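Side-chain contacts in putative sugar isomerase (Parabacteroides distasonis, PDB 3LMZ), which probably isomerises sugars, using a xylose isomerase-like TIM barrel as its scaffold: residues F18-A23 with M188-V193; T34-L39 with H45-K50; E89-A94 with D119-E124. All blocks are in the same frame, centred on the assembly; numbering follows the deposited sequence.

Interaction 1 of 3, residues F18-A23 with M188-V193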
loop_
_atom_site.group_PDB
_atom_site.type_symbol
_atom_site.label_atom_id
_atom_site.label_comp_id
_atom_site.label_asym_id
_atom_site.label_seq_id
_atom_site.Cartn_x
_atom_site.Cartn_y
_atom_site.Cartn_z
ATOM N N PHE A 18 -6.395 3.056 18.188
ATOM C CA PHE A 18 -6.862 4.020 17.224
ATOM C C PHE A 18 -7.656 3.360 16.086
ATOM O O PHE A 18 -7.594 2.155 15.887
ATOM C CB PHE A 18 -5.663 4.833 16.675
ATOM C CG PHE A 18 -4.807 4.042 15.731
ATOM C CD1 PHE A 18 -5.208 3.817 14.427
ATOM C CD2 PHE A 18 -3.649 3.485 16.151
ATOM C CE1 PHE A 18 -4.458 3.044 13.561
ATOM C CE2 PHE A 18 -2.855 2.680 15.191
ATOM C CZ PHE A 18 -3.291 2.508 13.966
ATOM N N HIS A 19 -8.339 4.188 15.309
ATOM C CA HIS A 19 -9.114 3.746 14.158
ATOM C C HIS A 19 -8.578 4.432 12.888
ATOM O O HIS A 19 -8.356 5.639 12.855
ATOM C CB HIS A 19 -10.552 4.129 14.352
ATOM C CG HIS A 19 -11.115 3.684 15.659
ATOM N ND1 HIS A 19 -11.548 2.395 15.853
ATOM C CD2 HIS A 19 -11.272 4.331 16.844
ATOM C CE1 HIS A 19 -11.987 2.277 17.094
ATOM N NE2 HIS A 19 -11.822 3.429 17.719
ATOM N N LEU A 20 -8.398 3.673 11.820
ATOM C CA LEU A 20 -7.970 4.174 10.534
ATOM C C LEU A 20 -9.141 4.842 9.797
ATOM O O LEU A 20 -10.222 4.258 9.616
ATOM C CB LEU A 20 -7.427 3.016 9.682
ATOM C CG LEU A 20 -6.888 3.375 8.296
ATOM C CD1 LEU A 20 -5.777 4.438 8.339
ATOM C CD2 LEU A 20 -6.303 2.146 7.573
ATOM N N GLY A 21 -8.897 6.066 9.329
ATOM C CA GLY A 21 -9.900 6.786 8.546
ATOM C C GLY A 21 -9.296 7.536 7.388
ATOM O O GLY A 21 -8.096 7.426 7.089
HETATM N N MSE A 22 -10.153 8.288 6.705
HETATM C CA MSE A 22 -9.731 9.188 5.649
HETATM C C MSE A 22 -10.232 10.596 5.933
HETATM O O MSE A 22 -11.369 10.832 6.270
HETATM C CB MSE A 22 -10.272 8.727 4.295
HETATM C CG MSE A 22 -9.670 9.478 3.108
HETATM SE SE MSE A 22 -8.027 8.520 2.639
HETATM C CE MSE A 22 -8.783 7.024 1.745
ATOM N N ALA A 23 -9.305 11.515 5.708
ATOM C CA ALA A 23 -9.569 12.938 5.819
ATOM C C ALA A 23 -10.218 13.336 4.459
ATOM O O ALA A 23 -9.767 12.873 3.390
ATOM C CB ALA A 23 -8.195 13.699 6.054
HETATM N N MSE A 188 -6.324 13.066 14.325
HETATM C CA MSE A 188 -4.982 13.054 13.789
HETATM C C MSE A 188 -5.103 12.920 12.273
HETATM O O MSE A 188 -5.888 12.106 11.793
HETATM C CB MSE A 188 -4.208 11.847 14.294
HETATM C CG MSE A 188 -2.719 11.901 14.043
HETATM SE SE MSE A 188 -1.811 10.286 14.695
HETATM C CE MSE A 188 -2.442 10.588 16.607
ATOM N N HIS A 189 -4.282 13.705 11.564
ATOM C CA HIS A 189 -4.038 13.483 10.130
ATOM C C HIS A 189 -2.685 12.801 10.017
ATOM O O HIS A 189 -1.629 13.379 10.389
ATOM C CB HIS A 189 -4.091 14.812 9.354
ATOM C CG HIS A 189 -5.472 15.378 9.239
ATOM N ND1 HIS A 189 -5.769 16.502 8.497
ATOM C CD2 HIS A 189 -6.656 14.908 9.705
ATOM C CE1 HIS A 189 -7.079 16.720 8.552
ATOM N NE2 HIS A 189 -7.643 15.768 9.272
ATOM N N ILE A 190 -2.708 11.627 9.384
ATOM C CA ILE A 190 -1.501 10.886 9.007
ATOM C C ILE A 190 -1.181 11.228 7.575
ATOM O O ILE A 190 -2.089 11.434 6.755
ATOM C CB ILE A 190 -1.607 9.360 9.263
ATOM C CG1 ILE A 190 -2.829 8.749 8.580
ATOM C CG2 ILE A 190 -1.668 9.088 10.794
ATOM C CD1 ILE A 190 -2.776 7.256 8.535
ATOM N N LYS A 191 0.114 11.365 7.299
ATOM C CA LYS A 191 0.664 11.710 5.985
ATOM C C LYS A 191 2.174 11.627 6.183
ATOM O O LYS A 191 2.663 11.519 7.338
ATOM C CB LYS A 191 0.259 13.142 5.546
ATOM C CG LYS A 191 0.628 14.219 6.582
ATOM C CD LYS A 191 0.181 15.624 6.175
ATOM C CE LYS A 191 -1.320 15.758 6.150
ATOM N NZ LYS A 191 -1.712 17.246 6.014
ATOM N N ASP A 192 2.872 11.607 5.061
ATOM C CA ASP A 192 4.306 11.622 5.099
ATOM C C ASP A 192 4.879 12.811 4.328
ATOM O O ASP A 192 4.233 13.351 3.441
ATOM C CB ASP A 192 4.868 10.311 4.532
ATOM C CG ASP A 192 6.185 9.842 5.204
ATOM O OD1 ASP A 192 6.858 10.668 5.911
ATOM O OD2 ASP A 192 6.587 8.630 4.927
ATOM N N VAL A 193 6.090 13.201 4.651
ATOM C CA VAL A 193 6.773 14.380 4.091
ATOM C C VAL A 193 8.230 14.053 3.798
ATOM O O VAL A 193 8.834 13.211 4.470
ATOM C CB VAL A 193 6.628 15.606 5.089
ATOM C CG1 VAL A 193 5.137 16.037 5.146
ATOM C CG2 VAL A 193 7.257 15.313 6.481
#

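Interaction 2 of 3, residues T34-L39 with H45-K50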
loop_
_atom_site.group_PDB
_atom_site.type_symbol
_atom_site.label_atom_id
_atom_site.label_comp_id
_atom_site.label_asym_id
_atom_site.label_seq_id
_atom_site.Cartn_x
_atom_site.Cartn_y
_atom_site.Cartn_z
ATOM N N THR A 34 -17.416 8.419 -5.500
ATOM C CA THR A 34 -16.041 7.969 -5.766
ATOM C C THR A 34 -15.285 7.790 -4.439
ATOM O O THR A 34 -14.561 6.810 -4.259
ATOM C CB THR A 34 -15.299 8.998 -6.649
ATOM O OG1 THR A 34 -16.007 9.094 -7.886
ATOM C CG2 THR A 34 -13.815 8.626 -6.879
ATOM N N THR A 35 -15.440 8.749 -3.519
ATOM C CA THR A 35 -14.776 8.677 -2.195
ATOM C C THR A 35 -15.191 7.415 -1.448
ATOM O O THR A 35 -14.361 6.671 -1.005
ATOM C CB THR A 35 -15.179 9.944 -1.401
ATOM O OG1 THR A 35 -14.700 11.110 -2.081
ATOM C CG2 THR A 35 -14.569 9.832 0.066
ATOM N N LEU A 36 -16.498 7.162 -1.336
ATOM C CA LEU A 36 -16.980 6.008 -0.562
ATOM C C LEU A 36 -16.568 4.687 -1.238
ATOM O O LEU A 36 -16.207 3.748 -0.552
ATOM C CB LEU A 36 -18.497 6.090 -0.361
ATOM C CG LEU A 36 -18.980 7.231 0.521
ATOM C CD1 LEU A 36 -20.525 7.267 0.477
ATOM C CD2 LEU A 36 -18.444 7.123 1.923
ATOM N N LYS A 37 -16.631 4.607 -2.543
ATOM C CA LYS A 37 -16.223 3.411 -3.241
ATOM C C LYS A 37 -14.725 3.107 -2.989
ATOM O O LYS A 37 -14.310 1.947 -2.796
ATOM C CB LYS A 37 -16.550 3.553 -4.728
ATOM C CG LYS A 37 -18.045 3.297 -4.954
ATOM C CD LYS A 37 -18.544 3.620 -6.387
ATOM C CE LYS A 37 -20.091 3.420 -6.507
ATOM N NZ LYS A 37 -20.610 4.047 -7.784
ATOM N N THR A 38 -13.900 4.169 -2.980
ATOM C CA THR A 38 -12.513 3.996 -2.731
ATOM C C THR A 38 -12.294 3.517 -1.316
ATOM O O THR A 38 -11.512 2.577 -1.091
ATOM C CB THR A 38 -11.721 5.283 -3.053
ATOM O OG1 THR A 38 -12.051 5.732 -4.368
ATOM C CG2 THR A 38 -10.244 5.108 -2.864
ATOM N N LEU A 39 -12.903 4.154 -0.312
ATOM C CA LEU A 39 -12.748 3.660 1.067
ATOM C C LEU A 39 -13.176 2.191 1.190
ATOM O O LEU A 39 -12.539 1.409 1.886
ATOM C CB LEU A 39 -13.555 4.512 2.090
ATOM C CG LEU A 39 -12.857 5.771 2.647
ATOM C CD1 LEU A 39 -12.465 6.746 1.581
ATOM C CD2 LEU A 39 -13.789 6.420 3.661
ATOM N N HIS A 45 -13.282 2.416 7.135
ATOM C CA HIS A 45 -14.658 2.474 7.648
ATOM C C HIS A 45 -15.004 3.819 8.252
ATOM O O HIS A 45 -16.085 3.948 8.762
ATOM C CB HIS A 45 -14.869 1.268 8.624
ATOM C CG HIS A 45 -14.662 -0.013 7.911
ATOM N ND1 HIS A 45 -15.591 -0.496 7.015
ATOM C CD2 HIS A 45 -13.618 -0.870 7.888
ATOM C CE1 HIS A 45 -15.105 -1.599 6.452
ATOM N NE2 HIS A 45 -13.903 -1.831 6.954
ATOM N N TYR A 46 -14.077 4.795 8.167
ATOM C CA TYR A 46 -14.321 6.095 8.783
ATOM C C TYR A 46 -13.900 7.216 7.827
ATOM O O TYR A 46 -12.827 7.162 7.287
ATOM C CB TYR A 46 -13.547 6.209 10.111
ATOM C CG TYR A 46 -14.005 5.176 11.113
ATOM C CD1 TYR A 46 -15.185 5.361 11.805
ATOM C CD2 TYR A 46 -13.247 4.066 11.365
ATOM C CE1 TYR A 46 -15.639 4.421 12.713
ATOM C CE2 TYR A 46 -13.698 3.097 12.249
ATOM C CZ TYR A 46 -14.892 3.303 12.925
ATOM O OH TYR A 46 -15.340 2.349 13.844
ATOM N N LEU A 47 -14.760 8.246 7.749
ATOM C CA LEU A 47 -14.558 9.394 6.879
ATOM C C LEU A 47 -14.821 10.666 7.718
ATOM O O LEU A 47 -15.859 10.780 8.377
ATOM C CB LEU A 47 -15.524 9.350 5.706
ATOM C CG LEU A 47 -15.528 10.533 4.749
ATOM C CD1 LEU A 47 -14.147 10.735 4.062
ATOM C CD2 LEU A 47 -16.688 10.463 3.701
ATOM N N CYS A 48 -13.887 11.621 7.605
ATOM C CA CYS A 48 -14.126 12.929 8.158
ATOM C C CYS A 48 -14.854 13.759 7.092
ATOM O O CYS A 48 -14.424 13.808 5.933
ATOM C CB CYS A 48 -12.831 13.592 8.606
ATOM S SG CYS A 48 -13.151 15.000 9.740
ATOM N N ILE A 49 -15.987 14.399 7.469
ATOM C CA ILE A 49 -16.919 14.946 6.496
ATOM C C ILE A 49 -16.560 16.381 6.128
ATOM O O ILE A 49 -16.582 17.260 7.024
ATOM C CB ILE A 49 -18.369 14.933 7.088
ATOM C CG1 ILE A 49 -18.778 13.515 7.540
ATOM C CG2 ILE A 49 -19.383 15.531 6.058
ATOM C CD1 ILE A 49 -20.107 13.507 8.352
ATOM N N LYS A 50 -16.407 16.644 4.814
ATOM C CA LYS A 50 -16.120 17.953 4.262
ATOM C C LYS A 50 -17.329 18.554 3.555
ATOM O O LYS A 50 -18.186 17.830 3.073
ATOM C CB LYS A 50 -14.911 17.900 3.325
ATOM C CG LYS A 50 -13.558 17.870 4.010
ATOM C CD LYS A 50 -13.163 19.069 4.770
ATOM C CE LYS A 50 -12.945 20.292 3.911
ATOM N NZ LYS A 50 -12.399 21.416 4.683
#

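Interaction 3 of 3, residues E89-A94 with D119-E124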
loop_
_atom_site.group_PDB
_atom_site.type_symbol
_atom_site.label_atom_id
_atom_site.label_comp_id
_atom_site.label_asym_id
_atom_site.label_seq_id
_atom_site.Cartn_x
_atom_site.Cartn_y
_atom_site.Cartn_z
ATOM N N GLU A 89 -20.791 33.912 14.025
ATOM C CA GLU A 89 -21.861 33.308 13.206
ATOM C C GLU A 89 -21.377 31.995 12.545
ATOM O O GLU A 89 -22.116 31.004 12.501
ATOM C CB GLU A 89 -22.361 34.262 12.115
ATOM C CG GLU A 89 -23.568 33.729 11.340
ATOM C CD GLU A 89 -23.547 34.107 9.862
ATOM O OE1 GLU A 89 -23.989 35.236 9.523
ATOM O OE2 GLU A 89 -23.088 33.261 9.047
ATOM N N GLU A 90 -20.159 31.982 12.015
ATOM C CA GLU A 90 -19.654 30.750 11.406
ATOM C C GLU A 90 -19.541 29.642 12.441
ATOM O O GLU A 90 -19.739 28.477 12.119
ATOM C CB GLU A 90 -18.303 31.023 10.704
ATOM C CG GLU A 90 -18.496 31.834 9.415
ATOM C CD GLU A 90 -17.187 32.114 8.657
ATOM O OE1 GLU A 90 -16.120 31.571 9.023
ATOM O OE2 GLU A 90 -17.249 32.851 7.627
ATOM N N ILE A 91 -19.125 30.006 13.648
ATOM C CA ILE A 91 -19.008 29.038 14.727
ATOM C C ILE A 91 -20.409 28.494 15.042
ATOM O O ILE A 91 -20.631 27.300 15.228
ATOM C CB ILE A 91 -18.295 29.591 15.924
ATOM C CG1 ILE A 91 -16.883 30.024 15.532
ATOM C CG2 ILE A 91 -18.277 28.516 17.080
ATOM C CD1 ILE A 91 -16.165 30.805 16.615
ATOM N N ASP A 92 -21.362 29.414 15.197
ATOM C CA ASP A 92 -22.761 29.014 15.453
ATOM C C ASP A 92 -23.243 28.026 14.406
ATOM O O ASP A 92 -23.913 26.996 14.724
ATOM C CB ASP A 92 -23.733 30.220 15.422
ATOM C CG ASP A 92 -23.585 31.170 16.597
ATOM O OD1 ASP A 92 -22.981 30.813 17.613
ATOM O OD2 ASP A 92 -24.099 32.317 16.483
ATOM N N ARG A 93 -23.011 28.359 13.141
ATOM C CA ARG A 93 -23.436 27.492 12.047
ATOM C C ARG A 93 -22.738 26.121 12.061
ATOM O O ARG A 93 -23.382 25.077 11.796
ATOM C CB ARG A 93 -23.280 28.175 10.705
ATOM C CG ARG A 93 -24.321 29.252 10.553
ATOM C CD ARG A 93 -24.199 30.007 9.300
ATOM N NE ARG A 93 -25.267 30.993 9.218
ATOM C CZ ARG A 93 -25.419 31.842 8.211
ATOM N NH1 ARG A 93 -24.568 31.820 7.189
ATOM N NH2 ARG A 93 -26.426 32.717 8.233
ATOM N N ALA A 94 -21.444 26.106 12.411
ATOM C CA ALA A 94 -20.695 24.833 12.432
ATOM C C ALA A 94 -21.169 23.875 13.534
ATOM O O ALA A 94 -21.268 22.698 13.312
ATOM C CB ALA A 94 -19.192 25.126 12.580
ATOM N N ASP A 119 -15.009 27.890 23.267
ATOM C CA ASP A 119 -15.170 27.425 24.652
ATOM C C ASP A 119 -16.635 27.426 25.087
ATOM O O ASP A 119 -17.183 26.422 25.583
ATOM C CB ASP A 119 -14.277 28.224 25.588
ATOM C CG ASP A 119 -14.263 27.685 26.991
ATOM O OD1 ASP A 119 -15.321 27.828 27.680
ATOM O OD2 ASP A 119 -13.195 27.261 27.450
ATOM N N LYS A 120 -17.317 28.552 24.870
ATOM C CA LYS A 120 -18.752 28.676 25.145
ATOM C C LYS A 120 -19.550 27.597 24.402
ATOM O O LYS A 120 -20.450 26.935 24.967
ATOM C CB LYS A 120 -19.253 30.079 24.701
ATOM C CG LYS A 120 -20.649 30.396 25.065
ATOM C CD LYS A 120 -21.124 31.716 24.420
ATOM C CE LYS A 120 -21.309 32.776 25.378
ATOM N NZ LYS A 120 -21.835 34.006 24.694
ATOM N N LYS A 121 -19.205 27.336 23.133
ATOM C CA LYS A 121 -19.978 26.416 22.307
ATOM C C LYS A 121 -19.717 24.933 22.665
ATOM O O LYS A 121 -20.684 24.160 22.721
ATOM C CB LYS A 121 -19.727 26.704 20.812
ATOM C CG LYS A 121 -20.421 28.002 20.341
ATOM C CD LYS A 121 -21.928 27.755 20.147
ATOM C CE LYS A 121 -22.749 28.993 19.943
ATOM N NZ LYS A 121 -24.176 28.611 19.576
ATOM N N VAL A 122 -18.489 24.588 23.055
ATOM C CA VAL A 122 -18.275 23.228 23.475
ATOM C C VAL A 122 -19.051 22.968 24.757
ATOM O O VAL A 122 -19.539 21.838 24.926
ATOM C CB VAL A 122 -16.777 22.744 23.628
ATOM C CG1 VAL A 122 -16.004 22.827 22.308
ATOM C CG2 VAL A 122 -16.020 23.502 24.673
ATOM N N LYS A 123 -19.238 23.969 25.642
ATOM C CA LYS A 123 -20.060 23.794 26.848
ATOM C C LYS A 123 -21.538 23.618 26.514
ATOM O O LYS A 123 -22.228 22.810 27.108
ATOM C CB LYS A 123 -19.857 24.999 27.765
ATOM C CG LYS A 123 -18.492 24.991 28.446
ATOM C CD LYS A 123 -18.260 26.265 29.273
ATOM C CE LYS A 123 -17.112 26.142 30.259
ATOM N NZ LYS A 123 -15.737 25.867 29.644
ATOM N N GLU A 124 -22.016 24.393 25.546
ATOM C CA GLU A 124 -23.402 24.370 25.146
ATOM C C GLU A 124 -23.779 23.036 24.523
ATOM O O GLU A 124 -24.869 22.485 24.772
ATOM C CB GLU A 124 -23.673 25.516 24.169
ATOM C CG GLU A 124 -25.075 25.515 23.630
ATOM C CD GLU A 124 -25.369 26.567 22.597
ATOM O OE1 GLU A 124 -24.450 27.314 22.197
ATOM O OE2 GLU A 124 -26.546 26.643 22.144
HETATM O O HOH W 1 -24.819 27.032 17.363
#

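Interaction 1 of 3, residues F18-A23 with M188-V193
Ala23 lays its methyl group over one face of the His189 imidazole, the CB 4.0 Å from the ring centroid and 18° off the ring normal. This is a CH-pi contact shifted toward the rim, and NE2 of His189 is the ring atom nearest to Ala23 CB, at 3.9 Å. Alanine suits the spot, since its short, apolar CB can meet the ring face at close range. The second touch is apolar: CD1 of Leu20 meets CD1 of Ile190 at 4.1 Å, the two side chains crossing at about a right angle. Ile190 holds CG1 between its backbone N and carbonyl carbon (chi1 55°), which carries CD1 across to the leucine. Further out, Phe250 of helix 240-256 packs against both Leu20 and Ile190, and Cys228 of the intervening strand 227-230 touches Ile190. On the histidine side, the ring also meets that of His132, ND1 makes a weak hydrogen bond to Glu231, and a bound citrate, probably from the crystallisation liquor, lies about 4 Å from the side chain. Oily residues thus lie between strands and helix, while His189 lines a polar pocket, as expected of a TIM barrel, whose active site lies at the C-terminal ends of its strands.

Interaction 2 of 3, residues T34-L39 with H45-K50
Leu47 is met by three residues of the helix, and all of this packing is apolar. Its CD1 touches CG2 of Thr35 at 4.1 Å, its CD2 touches CD2 of Leu36 at 4.2 Å, and CD2 of Leu39 settles against its CB at 4.0 Å. With CG anti to the backbone N (chi1 175°), Leu47 sends its two methyls to different helix residues, and each partner crosses it at about a right angle. The same CD2 of Leu39 also rests on Tyr46 O, 3.8 Å away, a carbonyl that accepts a backbone hydrogen bond from Met22. Branched aliphatic residues suit this interface, where the axes of segments 34-39 and 46-49 run roughly antiparallel (154°) and 10.1 Å apart: it is the return half of a TIM-barrel beta-alpha-beta crossover that starts at strand 19-22. Polar groups are satisfied within or near the helix. Thr35 can face the strand because its OG1 bonds to Asp31 O while its methyl points at Leu47. Thr38 OG1 donates to Thr34 O at 2.7 Å, and Thr38 N reaches that oxygen from the opposite face of the carbonyl plane. Beyond the helix, Thr38 packs on Phe240 of its own chain and on Leu241 of the second subunit.

Interaction 3 of 3, residues E89-A94 with D119-E124
The carboxylate of Asp92 meets Lys121 through a single oxygen: OD1 lies beside the end of the lysine chain, 3.0 Å from CE and 3.2 Å from NZ in a salt bridge, the side chains crossing at about a right angle. The same oxygen is hydrogen-bonded to Tyr117 OH. A second carboxylate, that of Glu124, takes a hydrogen bond from Lys121 NZ on the syn side of its OE1, 2.9 Å away and 21° out of the carboxylate plane. The ammonium group thus lies between two acids, OD1 of Asp92 and OE1 of Glu124 being 6.0 Å apart, and it probably offsets their mutual repulsion. A water completes the grip, accepting from Lys121 NZ at 2.8 Å and donating to the backbone oxygen of Asp92. Lysine suits this place because its chain is apolar near the backbone and charged at its end: its CG packs on CG2 of Ile91 at 3.9 Å, and the bend at chi2 (-77°) turns the far end toward the acids. A methionine here would probably leave Asp92 and Glu124 without their shared positive charge and the bridging water without its donor. Nearer the barrel, Ile91 reaches Met85 of strand 76-85 and Val118, so helices 88-101 and 115-125 pack side by side.

Interactions 1 and 2 are buried and adjoin each other: strand 19-22 belongs to the first and pairs with strand 46-49 of the second through backbone bonds of Met22, the centres of the two contacts about 13 Å apart. Interaction 1 links two strands across the one between them and reaches the polar mouth of the barrel, whereas interaction 2 seats a helix on its strand with aliphatic groups. The centre of interaction 3 lies about 26 Å from the centre of either, on the outer helical layer, where it joins helix to helix. Its chemistry changes with that setting: a thin apolar base persists, but charge and water take over near the surface, in place of the methyl-on-ring and leucine packing found further in.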